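Local coordinates for Nrps/pks (Streptomyces albus, PDB 4OPE), which probably catalyses decarboxylative Claisen condensation, lengthening the polyketide chain as a ketosynthase domain of the AT-less oxazolomycin synthase, at residues T223-D235 / S376-L388. Numbering follows the deposited sequence.
Sequences TDGRCRSFGEGGD and SLHAERLNPHLDL
Gly231 and Leu382 form a single backbone bridge between the loops 223-235 and 376-388. A nearly straight hydrogen bond (176°) runs from Asn383 N to Phe230 O, 3.0 Å. Another joins Glu232 N to Arg381 O, 2.9 Å. This is the tight part: Ala379 CB lies 3.7 Å from Gly231 CA. Phe230 meets Leu386 CD1 through its CB, 3.7 Å away, and its side chain also touches Ile323 of helix 318-329. In the thiolase-type ketosynthase fold, these loops precede strands 242-250 and 393-395, which lie far apart in the central mixed sheet; the two type II turns, Arg228 to Gly231 and Gly231 to Gly234, shape 223-235 where it meets 376-388. Water-mediated links join Ser229 O to Leu377 O and Glu232 O to His378 O. Toward solvent the fit is looser: Glu232 and Arg381 run side by side, Arg381 NE reaching Glu232 OE2 at 3.0 Å in a salt bridge, the carboxylate and guanidinium planes 57° apart. At the other end the His378 ring has Leu377 CB over one face and Arg226 CG over the opposite face, both offset toward the rim, while the guanidinium of Arg226 forms a salt bridge with Asp36. Arg228, extended from CG to NE, passes His378 CB and grips Asp224 OD2 with NE and NH2; with alanine in its place, Asp224 is likely to lose this charged mate, and Glu232 O the bond from NH1.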
loop_
_atom_site.group_PDB
_atom_site.type_symbol
_atom_site.label_atom_id
_atom_site.label_comp_id
_atom_site.label_asym_id
_atom_site.label_seq_id
_atom_site.Cartn_x
_atom_site.Cartn_y
_atom_site.Cartn_z
ATOM N N THR A 223 27.086 12.418 8.185
ATOM C CA THR A 223 28.385 11.963 8.664
ATOM C C THR A 223 28.524 11.987 10.198
ATOM O O THR A 223 29.323 11.216 10.762
ATOM C CB THR A 223 29.539 12.756 8.013
ATOM O OG1 THR A 223 29.275 14.148 8.110
ATOM C CG2 THR A 223 29.640 12.433 6.542
ATOM N N ASP A 224 27.751 12.844 10.876
ATOM C CA ASP A 224 27.646 12.803 12.354
ATOM C C ASP A 224 26.530 11.890 12.860
ATOM O O ASP A 224 26.400 11.667 14.018
ATOM C CB ASP A 224 27.488 14.203 12.935
ATOM C CG ASP A 224 26.270 14.955 12.376
ATOM O OD1 ASP A 224 25.527 14.476 11.443
ATOM O OD2 ASP A 224 26.068 16.074 12.894
ATOM N N GLY A 225 25.713 11.333 12.002
ATOM C CA GLY A 225 24.615 10.524 12.517
ATOM C C GLY A 225 23.484 11.366 13.092
ATOM O O GLY A 225 22.805 10.933 14.009
ATOM N N ARG A 226 23.266 12.558 12.531
ATOM C CA ARG A 226 22.190 13.391 12.969
ATOM C C ARG A 226 21.342 13.917 11.817
ATOM O O ARG A 226 21.792 14.002 10.677
ATOM C CB ARG A 226 22.730 14.563 13.778
ATOM C CG ARG A 226 23.610 14.176 14.959
ATOM C CD ARG A 226 22.887 13.361 16.033
ATOM N NE ARG A 226 23.691 12.193 16.448
ATOM C CZ ARG A 226 24.192 12.001 17.657
ATOM N NH1 ARG A 226 24.906 10.915 17.904
ATOM N NH2 ARG A 226 23.971 12.877 18.607
ATOM N N CYS A 227 20.087 14.222 12.153
ATOM C CA CYS A 227 19.219 15.057 11.360
ATOM C C CYS A 227 19.223 16.428 12.008
ATOM O O CYS A 227 18.560 16.638 12.995
ATOM C CB CYS A 227 17.792 14.529 11.339
ATOM S SG CYS A 227 17.626 12.925 10.583
ATOM N N ARG A 228 19.972 17.351 11.410
ATOM C CA ARG A 228 20.080 18.700 11.890
ATOM C C ARG A 228 19.034 19.527 11.194
ATOM O O ARG A 228 19.339 20.317 10.295
ATOM C CB ARG A 228 21.463 19.225 11.565
ATOM C CG ARG A 228 22.609 18.370 12.087
ATOM C CD ARG A 228 23.870 19.163 11.867
ATOM N NE ARG A 228 25.084 18.488 12.233
ATOM C CZ ARG A 228 26.292 19.061 12.137
ATOM N NH1 ARG A 228 26.455 20.314 11.691
ATOM N NH2 ARG A 228 27.365 18.381 12.487
ATOM N N SER A 229 17.793 19.347 11.624
ATOM C CA SER A 229 16.633 19.870 10.895
ATOM C C SER A 229 16.690 21.394 10.853
ATOM O O SER A 229 16.651 22.022 11.885
ATOM C CB SER A 229 15.327 19.386 11.532
ATOM O OG SER A 229 15.316 17.985 11.764
ATOM N N PHE A 230 16.845 21.953 9.648
ATOM C CA PHE A 230 17.043 23.383 9.432
ATOM C C PHE A 230 18.223 24.004 10.153
ATOM O O PHE A 230 18.270 25.213 10.370
ATOM C CB PHE A 230 15.776 24.131 9.761
ATOM C CG PHE A 230 14.596 23.517 9.154
ATOM C CD1 PHE A 230 14.413 23.595 7.799
ATOM C CD2 PHE A 230 13.706 22.798 9.912
ATOM C CE1 PHE A 230 13.317 22.978 7.191
ATOM C CE2 PHE A 230 12.621 22.202 9.330
ATOM C CZ PHE A 230 12.432 22.271 7.957
ATOM N N GLY A 231 19.207 23.190 10.459
ATOM C CA GLY A 231 20.397 23.687 11.127
ATOM C C GLY A 231 21.602 23.683 10.223
ATOM O O GLY A 231 21.620 23.020 9.198
ATOM N N GLU A 232 22.633 24.375 10.658
ATOM C CA GLU A 232 23.884 24.465 9.899
ATOM C C GLU A 232 24.633 23.153 9.782
ATOM O O GLU A 232 24.664 22.389 10.728
ATOM C CB GLU A 232 24.778 25.476 10.568
ATOM C CG GLU A 232 25.892 26.076 9.731
ATOM C CD GLU A 232 26.825 26.845 10.652
ATOM O OE1 GLU A 232 27.292 26.230 11.650
ATOM O OE2 GLU A 232 27.025 28.060 10.448
ATOM N N GLY A 233 25.197 22.909 8.588
ATOM C CA GLY A 233 26.049 21.758 8.279
ATOM C C GLY A 233 25.420 20.389 8.291
ATOM O O GLY A 233 26.110 19.368 8.539
ATOM N N GLY A 234 24.105 20.328 8.039
ATOM C CA GLY A 234 23.426 19.045 7.923
ATOM C C GLY A 234 23.778 18.431 6.586
ATOM O O GLY A 234 23.571 19.075 5.557
ATOM N N ASP A 235 24.278 17.193 6.601
ATOM C CA ASP A 235 24.736 16.517 5.378
ATOM C C ASP A 235 24.135 15.129 5.204
ATOM O O ASP A 235 24.807 14.205 4.708
ATOM C CB ASP A 235 26.273 16.446 5.337
ATOM C CG ASP A 235 26.864 15.536 6.407
ATOM O OD1 ASP A 235 26.106 14.888 7.140
ATOM O OD2 ASP A 235 28.099 15.445 6.524
ATOM N N SER A 376 13.200 21.543 19.010
ATOM C CA SER A 376 13.825 20.899 17.856
ATOM C C SER A 376 15.364 21.019 17.998
ATOM O O SER A 376 15.851 22.085 18.206
ATOM C CB SER A 376 13.363 21.589 16.565
ATOM O OG SER A 376 13.268 20.674 15.510
ATOM N N LEU A 377 16.106 19.924 17.853
ATOM C CA LEU A 377 17.510 19.877 18.216
ATOM C C LEU A 377 18.423 20.207 17.055
ATOM O O LEU A 377 17.982 20.289 15.899
ATOM C CB LEU A 377 17.873 18.485 18.752
ATOM C CG LEU A 377 17.428 18.159 20.188
ATOM C CD1 LEU A 377 15.956 18.296 20.326
ATOM C CD2 LEU A 377 17.740 16.737 20.557
ATOM N N HIS A 378 19.696 20.431 17.385
ATOM C CA HIS A 378 20.766 20.589 16.410
ATOM C C HIS A 378 20.660 21.759 15.466
ATOM O O HIS A 378 21.235 21.707 14.414
ATOM C CB HIS A 378 20.949 19.338 15.546
ATOM C CG HIS A 378 21.111 18.093 16.339
ATOM N ND1 HIS A 378 22.084 17.958 17.307
ATOM C CD2 HIS A 378 20.423 16.929 16.327
ATOM C CE1 HIS A 378 21.979 16.769 17.868
ATOM N NE2 HIS A 378 20.973 16.131 17.301
ATOM N N ALA A 379 19.966 22.817 15.817
ATOM C CA ALA A 379 19.978 23.999 14.974
ATOM C C ALA A 379 20.331 25.214 15.795
ATOM O O ALA A 379 19.767 26.292 15.601
ATOM C CB ALA A 379 18.644 24.195 14.289
ATOM N N GLU A 380 21.298 25.039 16.687
ATOM C CA GLU A 380 21.802 26.159 17.492
ATOM C C GLU A 380 22.163 27.288 16.565
ATOM O O GLU A 380 21.861 28.447 16.865
ATOM C CB GLU A 380 23.012 25.770 18.353
ATOM C CG GLU A 380 22.759 24.577 19.282
ATOM C CD GLU A 380 22.898 23.189 18.595
ATOM O OE1 GLU A 380 22.999 23.084 17.336
ATOM O OE2 GLU A 380 22.886 22.182 19.338
ATOM N N ARG A 381 22.788 26.939 15.433
ATOM C CA ARG A 381 22.942 27.877 14.315
ATOM C C ARG A 381 22.085 27.359 13.177
ATOM O O ARG A 381 22.107 26.187 12.839
ATOM C CB ARG A 381 24.386 27.984 13.862
ATOM C CG ARG A 381 25.370 28.282 14.974
ATOM C CD ARG A 381 26.832 28.218 14.547
ATOM N NE ARG A 381 27.150 28.971 13.327
ATOM C CZ ARG A 381 27.069 30.294 13.207
ATOM N NH1 ARG A 381 26.665 31.044 14.222
ATOM N NH2 ARG A 381 27.403 30.890 12.068
ATOM N N LEU A 382 21.318 28.246 12.586
ATOM C CA LEU A 382 20.446 27.852 11.519
ATOM C C LEU A 382 21.206 27.584 10.279
ATOM O O LEU A 382 22.296 28.087 10.083
ATOM C CB LEU A 382 19.491 28.964 11.181
ATOM C CG LEU A 382 18.352 29.215 12.153
ATOM C CD1 LEU A 382 17.447 30.204 11.436
ATOM C CD2 LEU A 382 17.591 27.950 12.549
ATOM N N ASN A 383 20.597 26.810 9.409
ATOM C CA ASN A 383 21.067 26.713 8.063
ATOM C C ASN A 383 20.916 28.079 7.469
ATOM O O ASN A 383 19.807 28.589 7.402
ATOM C CB ASN A 383 20.212 25.727 7.314
ATOM C CG ASN A 383 20.593 25.582 5.884
ATOM O OD1 ASN A 383 21.073 26.502 5.273
ATOM N ND2 ASN A 383 20.316 24.415 5.327
ATOM N N PRO A 384 22.027 28.681 7.029
ATOM C CA PRO A 384 22.004 30.044 6.515
ATOM C C PRO A 384 21.432 30.164 5.137
ATOM O O PRO A 384 21.142 31.278 4.740
ATOM C CB PRO A 384 23.474 30.431 6.483
ATOM C CG PRO A 384 24.173 29.157 6.276
ATOM C CD PRO A 384 23.369 28.097 6.964
ATOM N N HIS A 385 21.253 29.053 4.417
ATOM C CA HIS A 385 20.687 29.118 3.056
ATOM C C HIS A 385 19.158 29.009 2.987
ATOM O O HIS A 385 18.617 28.869 1.889
ATOM C CB HIS A 385 21.271 28.018 2.176
ATOM C CG HIS A 385 22.751 27.913 2.278
ATOM N ND1 HIS A 385 23.389 26.774 2.731
ATOM C CD2 HIS A 385 23.723 28.812 2.018
ATOM C CE1 HIS A 385 24.695 26.975 2.749
ATOM N NE2 HIS A 385 24.921 28.208 2.331
ATOM N N LEU A 386 18.465 29.033 4.122
ATOM C CA LEU A 386 16.986 28.915 4.113
ATOM C C LEU A 386 16.317 30.254 4.005
ATOM O O LEU A 386 15.196 30.352 3.462
ATOM C CB LEU A 386 16.471 28.326 5.406
ATOM C CG LEU A 386 17.064 27.025 5.895
ATOM C CD1 LEU A 386 16.593 26.810 7.317
ATOM C CD2 LEU A 386 16.664 25.888 4.969
ATOM N N ASP A 387 16.979 31.251 4.615
ATOM C CA ASP A 387 16.473 32.616 4.709
ATOM C C ASP A 387 15.125 32.683 5.429
ATOM O O ASP A 387 14.207 33.368 4.983
ATOM C CB ASP A 387 16.375 33.244 3.302
ATOM C CG ASP A 387 16.279 34.776 3.342
ATOM O OD1 ASP A 387 16.893 35.406 4.251
ATOM O OD2 ASP A 387 15.579 35.333 2.457
ATOM N N LEU A 388 15.026 31.969 6.551
ATOM C CA LEU A 388 13.780 31.871 7.322
ATOM C C LEU A 388 13.133 33.188 7.699
ATOM O O LEU A 388 11.908 33.288 7.793
ATOM C CB LEU A 388 14.040 31.145 8.623
ATOM C CG LEU A 388 13.883 29.634 8.580
ATOM C CD1 LEU A 388 14.025 29.120 10.000
ATOM C CD2 LEU A 388 12.554 29.215 7.980
HETATM O O HOH W 1 15.841 21.402 14.521
HETATM O O HOH W 2 19.823 22.041 7.193
HETATM O O HOH W 3 23.637 22.615 13.589
#